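Local coordinates for hypothetical protein S4005 (Shigella flexneri 2a, PDB 1Z67) that is of unknown function but belongs to the YidB-like family and has a new fold containing a homeodomain motif, at residues 51-54 with 58-61; 62-67 with 95-100. All coordinates share one frame; numbering follows the deposited sequence.

Contact 1. Residues 51-54 with 58-61; sequences LSTW and QQRN
Gln-59 starts the contact, its side chain crossing that of Thr-53 at about a right angle. Gln-59 NE2 comes 3.6 Å from Thr-53 CA and sits beside the CG2 methyl, with the chain extended beyond CG. Gln-59 NE2 also donates to water 1 over 2.9 Å, and that water in turn donates to Ser-52 OG, 2.7 Å away; Ser-52 OG is also hydrogen-bonded to the Ala-49 carbonyl, one turn back. Arg-60 has its CB pointing away and contributes its carbonyl, with Arg-60 O 3.7 Å from Thr-53 CB. Asn-61 follows and fits against Trp-54. Asn-61 CB packs 3.7 Å from Trp-54 CD1, and the amide plane stands 69° from the indole plane. With CG anti to the carbonyl carbon (chi1 -65°), the amide brings Asn-61 OD1 within 3.4 Å of Trp-54 CA. Water 2 lies 2.8 Å from Asn-61 OD1 and also bonds Thr-53 O; with more acceptors in reach than protons, it probably shares them out. Thr-53 OG1 is bonded to the Ile-50 carbonyl and to Gln-62 N, while Trp-54 NE1 bonds Gln-62 O. Between these two segments, then, the contact consists of van der Waals packing and two water bridges, a hydrated seam, and the direct bonds to helix 48-55 come one residue later.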
loop_
_atom_site.group_PDB
_atom_site.type_symbol
_atom_site.label_atom_id
_atom_site.label_comp_id
_atom_site.label_asym_id
_atom_site.label_seq_id
_atom_site.Cartn_x
_atom_site.Cartn_y
_atom_site.Cartn_z
ATOM N N LEU A 51 5.082 -11.959 1.305
ATOM C CA LEU A 51 5.530 -10.818 2.103
ATOM C C LEU A 51 7.033 -10.907 2.477
ATOM O O LEU A 51 7.748 -9.896 2.475
ATOM C CB LEU A 51 4.671 -10.674 3.358
ATOM C CG LEU A 51 5.174 -9.665 4.400
ATOM C CD1 LEU A 51 5.289 -8.235 3.855
ATOM C CD2 LEU A 51 4.226 -9.719 5.605
ATOM N N SER A 52 7.513 -12.104 2.829
ATOM C CA SER A 52 8.928 -12.250 3.230
ATOM C C SER A 52 9.891 -11.809 2.118
ATOM O O SER A 52 10.986 -11.325 2.414
ATOM C CB SER A 52 9.237 -13.685 3.690
ATOM O OG SER A 52 9.284 -14.558 2.576
ATOM N N THR A 53 9.469 -11.933 0.858
ATOM C CA THR A 53 10.337 -11.535 -0.251
ATOM C C THR A 53 10.408 -9.989 -0.365
ATOM O O THR A 53 11.407 -9.429 -0.800
ATOM C CB THR A 53 9.871 -12.127 -1.616
ATOM O OG1 THR A 53 8.670 -11.477 -2.077
ATOM C CG2 THR A 53 9.645 -13.648 -1.520
ATOM N N TRP A 54 9.337 -9.307 0.033
ATOM C CA TRP A 54 9.327 -7.825 0.058
ATOM C C TRP A 54 10.159 -7.290 1.202
ATOM O O TRP A 54 10.896 -6.296 1.033
ATOM C CB TRP A 54 7.919 -7.316 0.233
ATOM C CG TRP A 54 6.907 -7.863 -0.756
ATOM C CD1 TRP A 54 7.165 -8.538 -1.919
ATOM C CD2 TRP A 54 5.482 -7.765 -0.657
ATOM N NE1 TRP A 54 6.000 -8.887 -2.533
ATOM C CE2 TRP A 54 4.942 -8.432 -1.783
ATOM C CE3 TRP A 54 4.607 -7.194 0.295
ATOM C CZ2 TRP A 54 3.545 -8.524 -1.999
ATOM C CZ3 TRP A 54 3.238 -7.272 0.092
ATOM C CH2 TRP A 54 2.714 -7.957 -1.033
ATOM N N GLN A 58 17.804 -8.617 0.326
ATOM C CA GLN A 58 18.598 -9.293 -0.709
ATOM C C GLN A 58 17.745 -9.762 -1.884
ATOM O O GLN A 58 18.228 -9.794 -3.003
ATOM C CB GLN A 58 19.315 -10.502 -0.086
ATOM C CG GLN A 58 20.553 -11.007 -0.841
ATOM C CD GLN A 58 21.208 -12.216 -0.170
ATOM O OE1 GLN A 58 22.156 -12.795 -0.700
ATOM N NE2 GLN A 58 20.703 -12.595 1.002
ATOM N N GLN A 59 16.494 -10.129 -1.619
ATOM C CA GLN A 59 15.612 -10.759 -2.616
ATOM C C GLN A 59 14.801 -9.735 -3.417
ATOM O O GLN A 59 14.511 -8.644 -2.926
ATOM C CB GLN A 59 14.661 -11.748 -1.943
ATOM C CG GLN A 59 15.359 -12.941 -1.304
ATOM C CD GLN A 59 14.614 -13.495 -0.101
ATOM O OE1 GLN A 59 15.231 -13.866 0.898
ATOM N NE2 GLN A 59 13.290 -13.551 -0.188
ATOM N N ARG A 60 14.444 -10.104 -4.646
ATOM C CA ARG A 60 13.508 -9.333 -5.456
ATOM C C ARG A 60 12.082 -9.566 -4.957
ATOM O O ARG A 60 11.752 -10.662 -4.488
ATOM C CB ARG A 60 13.620 -9.715 -6.945
ATOM C CG ARG A 60 14.745 -9.005 -7.699
ATOM C CD ARG A 60 14.736 -9.330 -9.207
ATOM N NE ARG A 60 13.835 -8.432 -9.934
ATOM C CZ ARG A 60 14.217 -7.406 -10.699
ATOM N NH1 ARG A 60 15.512 -7.150 -10.896
ATOM N NH2 ARG A 60 13.294 -6.648 -11.296
ATOM N N ASN A 61 11.249 -8.537 -5.050
ATOM C CA ASN A 61 9.848 -8.654 -4.630
ATOM C C ASN A 61 9.094 -9.656 -5.479
ATOM O O ASN A 61 9.029 -9.482 -6.701
ATOM C CB ASN A 61 9.101 -7.323 -4.765
ATOM C CG ASN A 61 9.619 -6.237 -3.860
ATOM O OD1 ASN A 61 10.309 -6.483 -2.866
ATOM N ND2 ASN A 61 9.286 -5.000 -4.210
HETATM O O HOH W 1 11.682 -15.249 1.461
HETATM O O HOH W 2 12.687 -6.949 -1.479
#

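Contact 2. Residues 62-67 with 95-100; sequences QSVSGE and LLAEQL
The chain running into helix 66-73 passes beside helix 89-106, closest at Gly-66 and Ala-97, whose CA atoms are 5.2 Å apart. Ala-97 makes most of the contact: its methyl points at the passing backbone, with Ala-97 CB 3.4 Å from Val-64 O and 3.6 Å from Gly-66 N. Glycine at the first turn of the helix brings bare main chain against that methyl. Val-64 adds one branch. Val-64 CG1 lies between the backbone N and the carbonyl carbon (chi1 66°), which sets it 3.9 Å from Ala-97 O and 4.3 Å from Ala-97 CB. Water 3 makes the polar link, accepting from Val-64 N at 3.0 Å and donating to Ala-97 O at 2.9 Å, and so serves an extended-chain amide and a helix carbonyl together. Ser-65, its CB pointing away from helix 89-106, is the N-cap of helix 66-73, with OG bonded to Gln-68 N. Around this close approach, Val-64 also packs on Leu-69 of helix 66-73. Leu-96, the neighbour of Ala-97, reaches Leu-69 too, as well as Trp-28 of helix 21-31 and Leu-81 of helix 75-85, so helix 89-106 lies at the meeting point of several helices.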
loop_
_atom_site.group_PDB
_atom_site.type_symbol
_atom_site.label_atom_id
_atom_site.label_comp_id
_atom_site.label_asym_id
_atom_site.label_seq_id
_atom_site.Cartn_x
_atom_site.Cartn_y
_atom_site.Cartn_z
ATOM N N GLN A 62 8.514 -10.688 -4.848
ATOM C CA GLN A 62 7.567 -11.588 -5.525
ATOM C C GLN A 62 6.253 -10.883 -5.897
ATOM O O GLN A 62 5.709 -10.104 -5.120
ATOM C CB GLN A 62 7.284 -12.836 -4.690
ATOM C CG GLN A 62 6.476 -13.914 -5.454
ATOM C CD GLN A 62 6.486 -15.295 -4.773
ATOM O OE1 GLN A 62 7.352 -15.590 -3.945
ATOM N NE2 GLN A 62 5.522 -16.138 -5.127
ATOM N N SER A 63 5.751 -11.141 -7.102
ATOM C CA SER A 63 4.496 -10.539 -7.551
ATOM C C SER A 63 3.305 -11.042 -6.721
ATOM O O SER A 63 3.358 -12.123 -6.136
ATOM C CB SER A 63 4.277 -10.880 -9.032
ATOM O OG SER A 63 2.954 -10.603 -9.460
ATOM N N VAL A 64 2.272 -10.203 -6.616
ATOM C CA VAL A 64 1.002 -10.526 -5.973
ATOM C C VAL A 64 -0.106 -9.955 -6.849
ATOM O O VAL A 64 0.089 -8.919 -7.509
ATOM C CB VAL A 64 0.954 -9.944 -4.515
ATOM C CG1 VAL A 64 0.962 -8.407 -4.508
ATOM C CG2 VAL A 64 -0.237 -10.490 -3.675
ATOM N N SER A 65 -1.255 -10.627 -6.887
ATOM C CA SER A 65 -2.384 -10.123 -7.657
ATOM C C SER A 65 -3.302 -9.265 -6.811
ATOM O O SER A 65 -3.331 -9.398 -5.572
ATOM C CB SER A 65 -3.179 -11.283 -8.244
ATOM O OG SER A 65 -3.894 -11.960 -7.250
ATOM N N GLY A 66 -4.074 -8.396 -7.464
ATOM C CA GLY A 66 -5.120 -7.644 -6.765
ATOM C C GLY A 66 -6.090 -8.568 -6.042
ATOM O O GLY A 66 -6.485 -8.321 -4.902
ATOM N N GLU A 67 -6.464 -9.665 -6.692
ATOM C CA GLU A 67 -7.366 -10.633 -6.090
ATOM C C GLU A 67 -6.750 -11.202 -4.807
ATOM O O GLU A 67 -7.448 -11.343 -3.800
ATOM C CB GLU A 67 -7.618 -11.767 -7.102
ATOM C CG GLU A 67 -7.967 -11.297 -8.531
ATOM C CD GLU A 67 -6.737 -11.060 -9.421
ATOM O OE1 GLU A 67 -6.250 -12.042 -10.040
ATOM O OE2 GLU A 67 -6.275 -9.897 -9.527
ATOM N N LEU A 95 -4.012 -1.294 -7.835
ATOM C CA LEU A 95 -3.094 -0.235 -7.381
ATOM C C LEU A 95 -2.216 -0.768 -6.250
ATOM O O LEU A 95 -0.987 -0.601 -6.258
ATOM C CB LEU A 95 -3.894 0.958 -6.880
ATOM C CG LEU A 95 -3.118 2.080 -6.175
ATOM C CD1 LEU A 95 -2.189 2.752 -7.146
ATOM C CD2 LEU A 95 -4.104 3.053 -5.586
ATOM N N LEU A 96 -2.856 -1.421 -5.280
ATOM C CA LEU A 96 -2.098 -2.002 -4.184
ATOM C C LEU A 96 -1.173 -3.106 -4.626
ATOM O O LEU A 96 -0.081 -3.245 -4.081
ATOM C CB LEU A 96 -3.039 -2.504 -3.094
ATOM C CG LEU A 96 -3.739 -1.437 -2.262
ATOM C CD1 LEU A 96 -4.847 -2.112 -1.420
ATOM C CD2 LEU A 96 -2.788 -0.692 -1.350
ATOM N N ALA A 97 -1.575 -3.907 -5.604
ATOM C CA ALA A 97 -0.731 -5.007 -6.045
ATOM C C ALA A 97 0.551 -4.467 -6.659
ATOM O O ALA A 97 1.613 -5.057 -6.450
ATOM C CB ALA A 97 -1.471 -5.911 -7.055
ATOM N N GLU A 98 0.455 -3.296 -7.308
ATOM C CA GLU A 98 1.674 -2.640 -7.847
ATOM C C GLU A 98 2.479 -1.946 -6.713
ATOM O O GLU A 98 3.707 -2.075 -6.617
ATOM C CB GLU A 98 1.268 -1.617 -8.917
ATOM C CG GLU A 98 2.403 -0.740 -9.433
ATOM C CD GLU A 98 1.981 0.197 -10.557
ATOM O OE1 GLU A 98 0.821 0.114 -11.005
ATOM O OE2 GLU A 98 2.816 1.028 -10.986
ATOM N N GLN A 99 1.786 -1.174 -5.882
ATOM C CA GLN A 99 2.499 -0.254 -4.990
ATOM C C GLN A 99 2.843 -0.815 -3.616
ATOM O O GLN A 99 3.908 -0.464 -3.029
ATOM C CB GLN A 99 1.678 1.020 -4.823
ATOM C CG GLN A 99 1.347 1.730 -6.128
ATOM C CD GLN A 99 2.560 2.189 -6.891
ATOM O OE1 GLN A 99 3.658 2.293 -6.340
ATOM N NE2 GLN A 99 2.368 2.521 -8.174
ATOM N N LEU A 100 1.960 -1.657 -3.064
ATOM C CA LEU A 100 2.219 -2.162 -1.704
ATOM C C LEU A 100 3.568 -2.896 -1.556
ATOM O O LEU A 100 4.244 -2.664 -0.562
ATOM C CB LEU A 100 1.031 -2.971 -1.187
ATOM C CG LEU A 100 1.105 -3.282 0.301
ATOM C CD1 LEU A 100 1.130 -2.020 1.185
ATOM C CD2 LEU A 100 -0.121 -4.163 0.640
HETATM O O HOH W 3 3.032 -7.356 -7.389
#

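How the contacts relate
Contact 1 and contact 2 follow one another along the single linker between helix 48-55 and helix 66-73. The first folds its early part back on the helix it has just left, at the surface, through amide side chains and bridging water. The second, partly buried and nearer the middle of the chain, sets its later part against helix 89-106 with a methyl, a valine branch, bare backbone and one water held between backbone atoms rather than side-chain amides. Gln-62, the residue after contact 1, joins the two, and Trp-54 CZ2 packs on Val-64 CG1 at 3.6 Å. Since Trp-54 also touches Pro-101 and Ile-104, helix 89-106 is common ground for both.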